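Side-chain contacts in cyanuric acid amidohydrolase (Azorhizobium caulinodans, PDB 4NQ3), which catalyses the hydrolytic opening of the s-triazine ring of cyanuric acid, a step in the breakdown of atrazine and melamine: residues A[2-7]-A[107-112]; A[237-242]-A[249-254]. All blocks are in the same frame, centred on the assembly; numbering follows the deposited sequence.

In the fold
Both contacts lie on one side of the chain's centre, with their own centres about 9 Å apart, and each joins strands of successive repeating units. Along the chain they come in series. Interaction 1 brings together the first strands of the first and second units, whereas interaction 2 sets the last strand of the second against the first of the third. Strands 106-113 and 235-242 are antiparallel neighbours in one sheet, where a probable hydrogen bond runs from Ala108 N to Gly240 O (2.7 Å). Leu107 N is also probably bonded to Leu249 O (2.7 Å), so residues 107-112 link both contacts. Together they bring the three four-stranded sheets of the pseudo-threefold monomer into contact.

Interaction 1 of 2, residues A[2-7]-A[107-112]; sequences PIAKVH and LAIGRA. With SO4 (sulfate ion), chain D.
Edge strands of two neighbouring sheets meet where Ala4 of strand 2-10 packs between Leu107 and Ile109 of strand 106-113. The two segments run nearly perpendicular, at 85°, and interdigitate side chains instead of pairing as a ladder. The Ala4 methyl reaches both neighbours, with CB 3.6 Å from Ile109 CD1 and 3.8 Å from Leu107 CG. With CG anti to the backbone N (chi1 179°), Leu107 turns its CG and CD2 to the Ala4 methyl, and CD2 goes on to Val6 CG2 at 3.8 Å, the Val6 and Leu107 side chains crossing at about a right angle. One water bridges the backbones, accepting from Ala4 N (2.8 Å) and donating to Leu107 O (3.0 Å). Arg111, which takes no part in the packing against residues 2-7, binds a sulfate ion, probably from the crystallisation liquor, edge-on. Arg111 NE donates to sulfate O4 at 2.8 Å and 164°, and Arg111 NH2 to sulfate O3 at 3.0 Å; Arg95 also binds this ion. Trp245 and Leu249 add to the apolar surroundings. Apolar packing between the first strands of two repeating units is in keeping with the threefold-repeated architecture of the cyclic amide hydrolases.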
loop_
_atom_site.group_PDB
_atom_site.type_symbol
_atom_site.label_atom_id
_atom_site.label_comp_id
_atom_site.label_asym_id
_atom_site.label_seq_id
_atom_site.Cartn_x
_atom_site.Cartn_y
_atom_site.Cartn_z
ATOM N N PRO A 2 -24.725 36.981 -17.560
ATOM C CA PRO A 2 -24.074 35.665 -17.631
ATOM C C PRO A 2 -24.742 34.538 -16.833
ATOM O O PRO A 2 -25.357 34.742 -15.787
ATOM C CB PRO A 2 -22.691 35.936 -17.052
ATOM C CG PRO A 2 -22.923 37.028 -16.086
ATOM C CD PRO A 2 -23.980 37.904 -16.689
ATOM N N ILE A 3 -24.584 33.329 -17.359
ATOM C CA ILE A 3 -25.142 32.095 -16.820
ATOM C C ILE A 3 -24.058 31.073 -16.474
ATOM O O ILE A 3 -23.191 30.786 -17.296
ATOM C CB ILE A 3 -26.101 31.483 -17.840
ATOM C CG1 ILE A 3 -27.192 32.505 -18.164
ATOM C CG2 ILE A 3 -26.633 30.138 -17.356
ATOM C CD1 ILE A 3 -28.215 32.032 -19.146
ATOM N N ALA A 4 -24.103 30.497 -15.282
ATOM C CA ALA A 4 -23.179 29.405 -14.980
ATOM C C ALA A 4 -23.719 28.094 -15.531
ATOM O O ALA A 4 -24.878 27.736 -15.327
ATOM C CB ALA A 4 -22.935 29.283 -13.480
ATOM N N LYS A 5 -22.860 27.365 -16.216
ATOM C CA LYS A 5 -23.215 26.055 -16.713
ATOM C C LYS A 5 -22.195 25.083 -16.126
ATOM O O LYS A 5 -20.986 25.262 -16.292
ATOM C CB LYS A 5 -23.215 26.063 -18.253
ATOM C CG LYS A 5 -24.576 26.393 -18.885
ATOM C CD LYS A 5 -24.480 26.885 -20.335
ATOM C CE LYS A 5 -24.065 25.783 -21.332
ATOM N NZ LYS A 5 -23.649 26.288 -22.706
ATOM N N VAL A 6 -22.671 24.087 -15.388
ATOM C CA VAL A 6 -21.780 23.091 -14.794
ATOM C C VAL A 6 -22.007 21.710 -15.393
ATOM O O VAL A 6 -23.133 21.195 -15.359
ATOM C CB VAL A 6 -21.967 23.022 -13.283
ATOM C CG1 VAL A 6 -21.090 21.943 -12.688
ATOM C CG2 VAL A 6 -21.656 24.361 -12.687
ATOM N N HIS A 7 -20.947 21.105 -15.918
ATOM C CA HIS A 7 -21.058 19.830 -16.640
ATOM C C HIS A 7 -20.300 18.699 -15.963
ATOM O O HIS A 7 -19.089 18.792 -15.820
ATOM C CB HIS A 7 -20.516 19.971 -18.063
ATOM C CG HIS A 7 -21.171 21.046 -18.869
ATOM N ND1 HIS A 7 -22.380 20.864 -19.509
ATOM C CD2 HIS A 7 -20.788 22.319 -19.136
ATOM C CE1 HIS A 7 -22.708 21.977 -20.139
ATOM N NE2 HIS A 7 -21.759 22.876 -19.929
ATOM N N LEU A 107 -25.898 30.902 -9.523
ATOM C CA LEU A 107 -24.522 30.480 -9.361
ATOM C C LEU A 107 -23.615 31.430 -10.109
ATOM O O LEU A 107 -23.891 31.757 -11.261
ATOM C CB LEU A 107 -24.324 29.048 -9.862
ATOM C CG LEU A 107 -22.905 28.448 -9.797
ATOM C CD1 LEU A 107 -22.323 28.560 -8.403
ATOM C CD2 LEU A 107 -22.888 26.989 -10.239
ATOM N N ALA A 108 -22.562 31.899 -9.435
ATOM C CA ALA A 108 -21.524 32.718 -10.056
ATOM C C ALA A 108 -20.179 32.022 -9.890
ATOM O O ALA A 108 -19.952 31.341 -8.888
ATOM C CB ALA A 108 -21.482 34.099 -9.450
ATOM N N ILE A 109 -19.290 32.230 -10.861
ATOM C CA ILE A 109 -17.991 31.582 -10.933
ATOM C C ILE A 109 -16.885 32.572 -11.220
ATOM O O ILE A 109 -16.997 33.384 -12.134
ATOM C CB ILE A 109 -17.953 30.553 -12.042
ATOM C CG1 ILE A 109 -19.101 29.570 -11.897
ATOM C CG2 ILE A 109 -16.603 29.839 -12.067
ATOM C CD1 ILE A 109 -19.393 28.907 -13.188
ATOM N N GLY A 110 -15.810 32.520 -10.446
ATOM C CA GLY A 110 -14.663 33.374 -10.721
ATOM C C GLY A 110 -13.382 32.573 -10.640
ATOM O O GLY A 110 -13.289 31.614 -9.864
ATOM N N ARG A 111 -12.394 32.926 -11.449
ATOM C CA ARG A 111 -11.146 32.181 -11.400
ATOM C C ARG A 111 -10.010 33.159 -11.237
ATOM O O ARG A 111 -10.190 34.339 -11.508
ATOM C CB ARG A 111 -10.934 31.357 -12.673
ATOM C CG ARG A 111 -11.150 32.175 -13.861
ATOM C CD ARG A 111 -10.507 31.641 -15.085
ATOM N NE ARG A 111 -10.877 32.517 -16.191
ATOM C CZ ARG A 111 -10.774 32.192 -17.473
ATOM N NH1 ARG A 111 -10.315 30.988 -17.806
ATOM N NH2 ARG A 111 -11.156 33.059 -18.419
ATOM N N ALA A 112 -8.839 32.650 -10.859
ATOM C CA ALA A 112 -7.620 33.441 -10.748
ATOM C C ALA A 112 -6.435 32.488 -10.645
ATOM O O ALA A 112 -6.606 31.336 -10.242
ATOM C CB ALA A 112 -7.674 34.368 -9.550
HETATM S S SO4 D . -12.278 36.200 -16.852
HETATM O O1 SO4 D . -11.248 37.143 -17.303
HETATM O O2 SO4 D . -13.343 36.871 -16.092
HETATM O O3 SO4 D . -12.850 35.529 -18.027
HETATM O O4 SO4 D . -11.626 35.234 -15.960
HETATM O O HOH W 1 -25.988 31.139 -13.270
#

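Interaction 2 of 2, residues A[237-242]-A[249-254]; sequences VVLGMS and LAIAHG
Ile251 is the main apolar bridge between segments 237-242 and 249-254, whose N-to-C directions lie 112° apart where the second repeating unit meets the third. Its two branches serve different partners. CD1 lies 3.7 Å from Leu239 CB and 4.0 Å from Leu239 CD1, the two side chains crossing at about a right angle. CG2 instead approaches the backbone of Gly240, 3.9 Å from its carbonyl O, and also meets Met241 CG at 4.1 Å. With an alanine here, both the CD1 and CG2 methyls would be lost, which would probably open a gap between the strands and leave Leu239 and the start of the Met241 chain without the aliphatic partner they have on residues 249-254.

The second kind of contact is made by Met241, present as selenomethionine. Its CB leaves the backbone at a slant to the other segment, and bends at chi2 (-74°) and chi3 (-76°) then carry the selenium and the terminal methyl onto residues 250 and 251. SE lies 3.6 Å from Ala250 CA, beside the backbone, while CE packs against Ala250 CB at 3.5 Å. The polarisable end of the chain thus covers main chain as well as a methyl group.

Other strands complete the setting. Leu239 also touches Phe152 and Ile109, Ile251 reaches Leu107, and His151 lies against both Met241 and Ile251. Between residues 237-242 and 249-254 themselves, the joint probably rests mainly on dispersion and on burial of apolar surface, and depends on the shapes of aliphatic branches and a folded selenomethionine side chain rather than on directional bonds.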
loop_
_atom_site.group_PDB
_atom_site.type_symbol
_atom_site.label_atom_id
_atom_site.label_comp_id
_atom_site.label_asym_id
_atom_site.label_seq_id
_atom_site.Cartn_x
_atom_site.Cartn_y
_atom_site.Cartn_z
ATOM N N VAL A 237 -10.561 28.985 -7.766
ATOM C CA VAL A 237 -11.897 29.065 -8.330
ATOM C C VAL A 237 -12.871 29.396 -7.224
ATOM O O VAL A 237 -12.997 28.625 -6.277
ATOM C CB VAL A 237 -12.311 27.744 -8.987
ATOM C CG1 VAL A 237 -13.695 27.864 -9.546
ATOM C CG2 VAL A 237 -11.341 27.407 -10.085
ATOM N N VAL A 238 -13.551 30.536 -7.343
ATOM C CA VAL A 238 -14.548 30.977 -6.362
ATOM C C VAL A 238 -15.968 30.699 -6.863
ATOM O O VAL A 238 -16.336 31.133 -7.945
ATOM C CB VAL A 238 -14.414 32.487 -6.065
ATOM C CG1 VAL A 238 -15.579 32.988 -5.264
ATOM C CG2 VAL A 238 -13.119 32.797 -5.372
ATOM N N LEU A 239 -16.766 30.008 -6.064
ATOM C CA LEU A 239 -18.166 29.744 -6.386
ATOM C C LEU A 239 -19.086 30.448 -5.395
ATOM O O LEU A 239 -18.888 30.364 -4.179
ATOM C CB LEU A 239 -18.458 28.243 -6.367
ATOM C CG LEU A 239 -17.539 27.379 -7.202
ATOM C CD1 LEU A 239 -17.842 25.926 -6.930
ATOM C CD2 LEU A 239 -17.748 27.706 -8.658
ATOM N N GLY A 240 -20.105 31.129 -5.904
ATOM C CA GLY A 240 -20.976 31.865 -5.021
ATOM C C GLY A 240 -22.294 32.168 -5.674
ATOM O O GLY A 240 -22.561 31.707 -6.786
HETATM N N MSE A 241 -23.127 32.920 -4.959
HETATM C CA MSE A 241 -24.365 33.455 -5.501
HETATM C C MSE A 241 -24.197 34.945 -5.780
HETATM O O MSE A 241 -23.474 35.653 -5.063
HETATM C CB MSE A 241 -25.512 33.216 -4.539
HETATM C CG MSE A 241 -25.696 31.777 -4.218
HETATM SE SE MSE A 241 -26.491 30.842 -5.713
HETATM C CE MSE A 241 -28.316 31.474 -5.490
ATOM N N SER A 242 -24.856 35.413 -6.831
ATOM C CA SER A 242 -24.750 36.800 -7.231
ATOM C C SER A 242 -26.014 37.280 -7.891
ATOM O O SER A 242 -26.622 36.548 -8.658
ATOM C CB SER A 242 -23.584 37.002 -8.193
ATOM O OG SER A 242 -23.684 38.265 -8.837
ATOM N N LEU A 249 -29.000 27.241 -11.877
ATOM C CA LEU A 249 -28.144 26.654 -10.862
ATOM C C LEU A 249 -27.892 27.590 -9.682
ATOM O O LEU A 249 -27.545 28.759 -9.866
ATOM C CB LEU A 249 -26.818 26.224 -11.499
ATOM C CG LEU A 249 -26.837 25.032 -12.469
ATOM C CD1 LEU A 249 -25.462 24.753 -12.991
ATOM C CD2 LEU A 249 -27.364 23.799 -11.746
ATOM N N ALA A 250 -28.085 27.066 -8.470
ATOM C CA ALA A 250 -27.658 27.745 -7.241
ATOM C C ALA A 250 -26.665 26.876 -6.468
ATOM O O ALA A 250 -26.497 25.681 -6.762
ATOM C CB ALA A 250 -28.828 28.073 -6.369
ATOM N N ILE A 251 -26.014 27.465 -5.472
ATOM C CA ILE A 251 -25.076 26.701 -4.666
ATOM C C ILE A 251 -25.384 26.975 -3.216
ATOM O O ILE A 251 -25.741 28.094 -2.858
ATOM C CB ILE A 251 -23.599 27.062 -4.994
ATOM C CG1 ILE A 251 -22.626 26.141 -4.260
ATOM C CG2 ILE A 251 -23.306 28.537 -4.695
ATOM C CD1 ILE A 251 -21.174 26.315 -4.689
ATOM N N ALA A 252 -25.300 25.936 -2.396
ATOM C CA ALA A 252 -25.453 26.059 -0.955
ATOM C C ALA A 252 -24.287 25.311 -0.340
ATOM O O ALA A 252 -23.671 24.485 -1.018
ATOM C CB ALA A 252 -26.778 25.488 -0.503
ATOM N N HIS A 253 -23.960 25.598 0.918
ATOM C CA HIS A 253 -22.833 24.928 1.576
ATOM C C HIS A 253 -23.051 24.819 3.068
ATOM O O HIS A 253 -23.876 25.531 3.635
ATOM C CB HIS A 253 -21.521 25.679 1.346
ATOM C CG HIS A 253 -21.298 26.783 2.328
ATOM N ND1 HIS A 253 -21.894 28.023 2.203
ATOM C CD2 HIS A 253 -20.569 26.828 3.471
ATOM C CE1 HIS A 253 -21.529 28.788 3.220
ATOM N NE2 HIS A 253 -20.726 28.087 4.004
ATOM N N GLY A 254 -22.237 23.984 3.707
ATOM C CA GLY A 254 -22.280 23.796 5.145
ATOM C C GLY A 254 -20.982 23.177 5.625
ATOM O O GLY A 254 -20.122 22.834 4.812
#